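Local coordinates for glucosamine--fructose-6-phosphate aminotransferase [isomerizing] (Francisella tularensis subsp. tularensis, PDB 3TBF) that catalyses the formation of glucosamine 6-phosphate from fructose 6-phosphate with glutamine as nitrogen donor, its C-terminal SIS part aminating and isomerising the sugar phosphate, at the interface of chains A and B. Sequence-based numbering; all coordinates share one arbitrary frame. Chains: chain A/B, Glucosamine--fructose-6-phosphate aminotransferase [isomerizing].

The interface of chains A and B. Residues chain A 229, 256-258, 260, 272; chain B 250, 256, 258.
A:His256 and B:His256, equivalent residues of strand 256-261 in the two chains, stack face to face close to the two-fold axis relating the chains. The patch joins SIS-domain strands of two copies and probably belongs to the homodimer interface usual for this family. The ring centroids of the two histidines lie 3.7 Å apart with the planes tilted by 11°, and each CE1 sits over the centre of the other ring. In both, CG is anti to the backbone N (chi1 -168° in B:His256), which sends the imidazole across to the partner chain.

Reciprocal hydrogen bonds flank the stack. A:His256 NE2 donates to the carboxylate oxygen OE1 of B:Glu258 at 2.8 Å, and B:His256 NE2 to OE1 of A:Glu258 at 2.9 Å. Each acceptor lies almost in the imidazole plane and is met on its anti side, somewhat out of the carboxylate plane. A:Glu258 OE1 also accepts from the phenol OH of A:Tyr260 at 2.7 Å, from the opposite face of the carboxylate, so two donors hold it. At its other ring nitrogen, B:His256 ND1 shares a 2.8 Å hydrogen bond with A:His229 ND1, which approaches at the ring edge, in plane; the coordinates do not show which nitrogen carries the hydrogen. Bonds at both nitrogens should fix the turn of the B:His256 ring.

The extended glutamates arrive from opposite directions, and their CD atoms come within 3.6 Å. This proximity of two acids probably favours positive charge on the neighbouring histidines. B:Lys250, from helix 238-253, may offset part of the negative charge: a water links its NZ to A:Glu258 OE2, while its direct bond to A:Tyr260 OH is weak.

A:Leu272 crosses B:His256 at about a right angle and covers its other face, CD1 3.8 Å from the ring centroid (CH-pi), sandwiching the imidazole between this methyl and A:His256. The other methyl, CD2 of A:Leu272, packs against the aliphatic stem of B:Lys250, 3.8 Å from its CG.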
ATOM      1  N   HIS A 229       6.696  -0.366  19.676  1.00 24.50           N
ATOM      2  CA  HIS A 229       6.551  -0.843  18.323  1.00 23.09           C
ATOM      3  C   HIS A 229       5.830  -2.158  18.367  1.00 21.81           C
ATOM      4  O   HIS A 229       5.857  -2.869  19.376  1.00 21.55           O
ATOM      5  CB  HIS A 229       7.924  -1.104  17.635  1.00 24.37           C
ATOM      6  CG  HIS A 229       8.950  -0.008  17.817  1.00 25.46           C
ATOM      7  ND1 HIS A 229       9.169   0.979  16.880  1.00 27.81           N
ATOM      8  CD2 HIS A 229       9.854   0.207  18.805  1.00 26.33           C
ATOM      9  CE1 HIS A 229      10.132   1.783  17.301  1.00 28.14           C
ATOM     10  NE2 HIS A 229      10.582   1.319  18.456  1.00 29.86           N
ATOM     11  N   HIS A 256       3.564   2.339  17.854  1.00 21.09           N
ATOM     12  CA  HIS A 256       3.903   2.399  16.444  1.00 20.80           C
ATOM     13  C   HIS A 256       3.748   1.019  15.821  1.00 20.03           C
ATOM     14  O   HIS A 256       4.718   0.273  15.668  1.00 21.83           O
ATOM     15  CB  HIS A 256       5.322   2.948  16.213  1.00 21.83           C
ATOM     16  CG  HIS A 256       5.603   3.324  14.785  1.00 22.92           C
ATOM     17  ND1 HIS A 256       6.815   3.827  14.374  1.00 24.04           N
ATOM     18  CD2 HIS A 256       4.824   3.274  13.677  1.00 23.19           C
ATOM     19  CE1 HIS A 256       6.764   4.074  13.077  1.00 24.18           C
ATOM     20  NE2 HIS A 256       5.581   3.722  12.626  1.00 21.70           N
ATOM     21  N   ALA A 257       2.533   0.706  15.405  1.00 18.05           N
ATOM     22  CA  ALA A 257       2.228  -0.593  14.878  1.00 17.64           C
ATOM     23  C   ALA A 257       2.273  -0.447  13.404  1.00 17.55           C
ATOM     24  O   ALA A 257       1.750   0.512  12.896  1.00 17.76           O
ATOM     25  CB  ALA A 257       0.837  -1.012  15.305  1.00 17.90           C
ATOM     26  N   GLU A 258       2.895  -1.401  12.718  1.00 17.94           N
ATOM     27  CA  GLU A 258       2.926  -1.430  11.288  1.00 17.54           C
ATOM     28  C   GLU A 258       2.771  -2.841  10.736  1.00 17.55           C
ATOM     29  O   GLU A 258       3.351  -3.827  11.281  1.00 17.92           O
ATOM     30  CB  GLU A 258       4.272  -0.875  10.822  1.00 18.25           C
ATOM     31  CG  GLU A 258       4.259  -0.587   9.323  1.00 21.96           C
ATOM     32  CD  GLU A 258       5.582  -0.068   8.809  1.00 25.08           C
ATOM     33  OE1 GLU A 258       6.532  -0.081   9.633  1.00 29.45           O
ATOM     34  OE2 GLU A 258       5.669   0.303   7.603  1.00 23.49           O
ATOM     35  N   TYR A 260       3.071  -5.607   7.511  1.00 20.44           N
ATOM     36  CA  TYR A 260       3.837  -5.993   6.314  1.00 22.51           C
ATOM     37  C   TYR A 260       3.240  -7.266   5.734  1.00 23.87           C
ATOM     38  O   TYR A 260       2.792  -8.125   6.498  1.00 24.48           O
ATOM     39  CB  TYR A 260       5.275  -6.241   6.688  1.00 22.51           C
ATOM     40  CG  TYR A 260       6.047  -4.987   7.108  1.00 24.88           C
ATOM     41  CD1 TYR A 260       6.724  -4.201   6.164  1.00 29.34           C
ATOM     42  CD2 TYR A 260       6.159  -4.638   8.455  1.00 25.50           C
ATOM     43  CE1 TYR A 260       7.442  -3.090   6.554  1.00 30.95           C
ATOM     44  CE2 TYR A 260       6.845  -3.536   8.854  1.00 29.05           C
ATOM     45  CZ  TYR A 260       7.509  -2.760   7.912  1.00 33.21           C
ATOM     46  OH  TYR A 260       8.242  -1.656   8.355  1.00 39.10           O
ATOM     47  N   LEU A 272      14.222  -4.264  11.597  1.00 42.62           N
ATOM     48  CA  LEU A 272      13.586  -3.708  12.802  1.00 41.70           C
ATOM     49  C   LEU A 272      13.389  -4.707  13.959  1.00 41.04           C
ATOM     50  O   LEU A 272      13.258  -4.310  15.135  1.00 39.07           O
ATOM     51  CB  LEU A 272      12.223  -3.111  12.432  1.00 41.38           C
ATOM     52  CG  LEU A 272      12.208  -1.931  11.460  1.00 41.33           C
ATOM     53  CD1 LEU A 272      10.776  -1.390  11.362  1.00 42.39           C
ATOM     54  CD2 LEU A 272      13.186  -0.840  11.917  1.00 40.91           C
TER
ATOM     55  N   LYS B 250      15.177   2.752   7.334  1.00 24.32           N
ATOM     56  CA  LYS B 250      14.933   1.531   8.071  1.00 26.40           C
ATOM     57  C   LYS B 250      15.999   0.441   7.797  1.00 28.08           C
ATOM     58  O   LYS B 250      16.517  -0.208   8.708  1.00 28.28           O
ATOM     59  CB  LYS B 250      13.554   1.059   7.623  1.00 25.16           C
ATOM     60  CG  LYS B 250      13.020  -0.092   8.244  1.00 28.78           C
ATOM     61  CD  LYS B 250      11.536  -0.318   7.828  1.00 33.63           C
ATOM     62  CE  LYS B 250      11.152   0.313   6.471  1.00 35.36           C
ATOM     63  NZ  LYS B 250       9.971  -0.308   5.839  1.00 37.14           N
ATOM     64  N   HIS B 256      12.759   2.867  13.060  1.00 22.73           N
ATOM     65  CA  HIS B 256      11.440   2.489  12.605  1.00 21.98           C
ATOM     66  C   HIS B 256      10.829   3.644  11.834  1.00 21.15           C
ATOM     67  O   HIS B 256      10.101   4.467  12.375  1.00 20.73           O
ATOM     68  CB  HIS B 256      10.548   2.048  13.762  1.00 22.99           C
ATOM     69  CG  HIS B 256       9.273   1.382  13.318  1.00 24.29           C
ATOM     70  ND1 HIS B 256       8.373   0.839  14.203  1.00 25.17           N
ATOM     71  CD2 HIS B 256       8.755   1.175  12.081  1.00 25.21           C
ATOM     72  CE1 HIS B 256       7.351   0.344  13.534  1.00 23.73           C
ATOM     73  NE2 HIS B 256       7.559   0.529  12.246  1.00 23.21           N
ATOM     74  N   GLU B 258       8.545   5.129   8.792  1.00 18.49           N
ATOM     75  CA  GLU B 258       7.357   4.759   8.047  1.00 17.88           C
ATOM     76  C   GLU B 258       6.875   5.910   7.246  1.00 15.63           C
ATOM     77  O   GLU B 258       6.890   6.985   7.757  1.00 15.80           O
ATOM     78  CB  GLU B 258       6.218   4.373   8.996  1.00 18.73           C
ATOM     79  CG  GLU B 258       5.037   3.665   8.242  1.00 21.57           C
ATOM     80  CD  GLU B 258       3.935   3.139   9.178  1.00 27.09           C
ATOM     81  OE1 GLU B 258       3.984   3.466  10.391  1.00 30.39           O
ATOM     82  OE2 GLU B 258       3.007   2.426   8.677  1.00 28.90           O
TER
HETATM   83  O   HOH W   1       7.976   1.342   6.776  1.00 26.09           O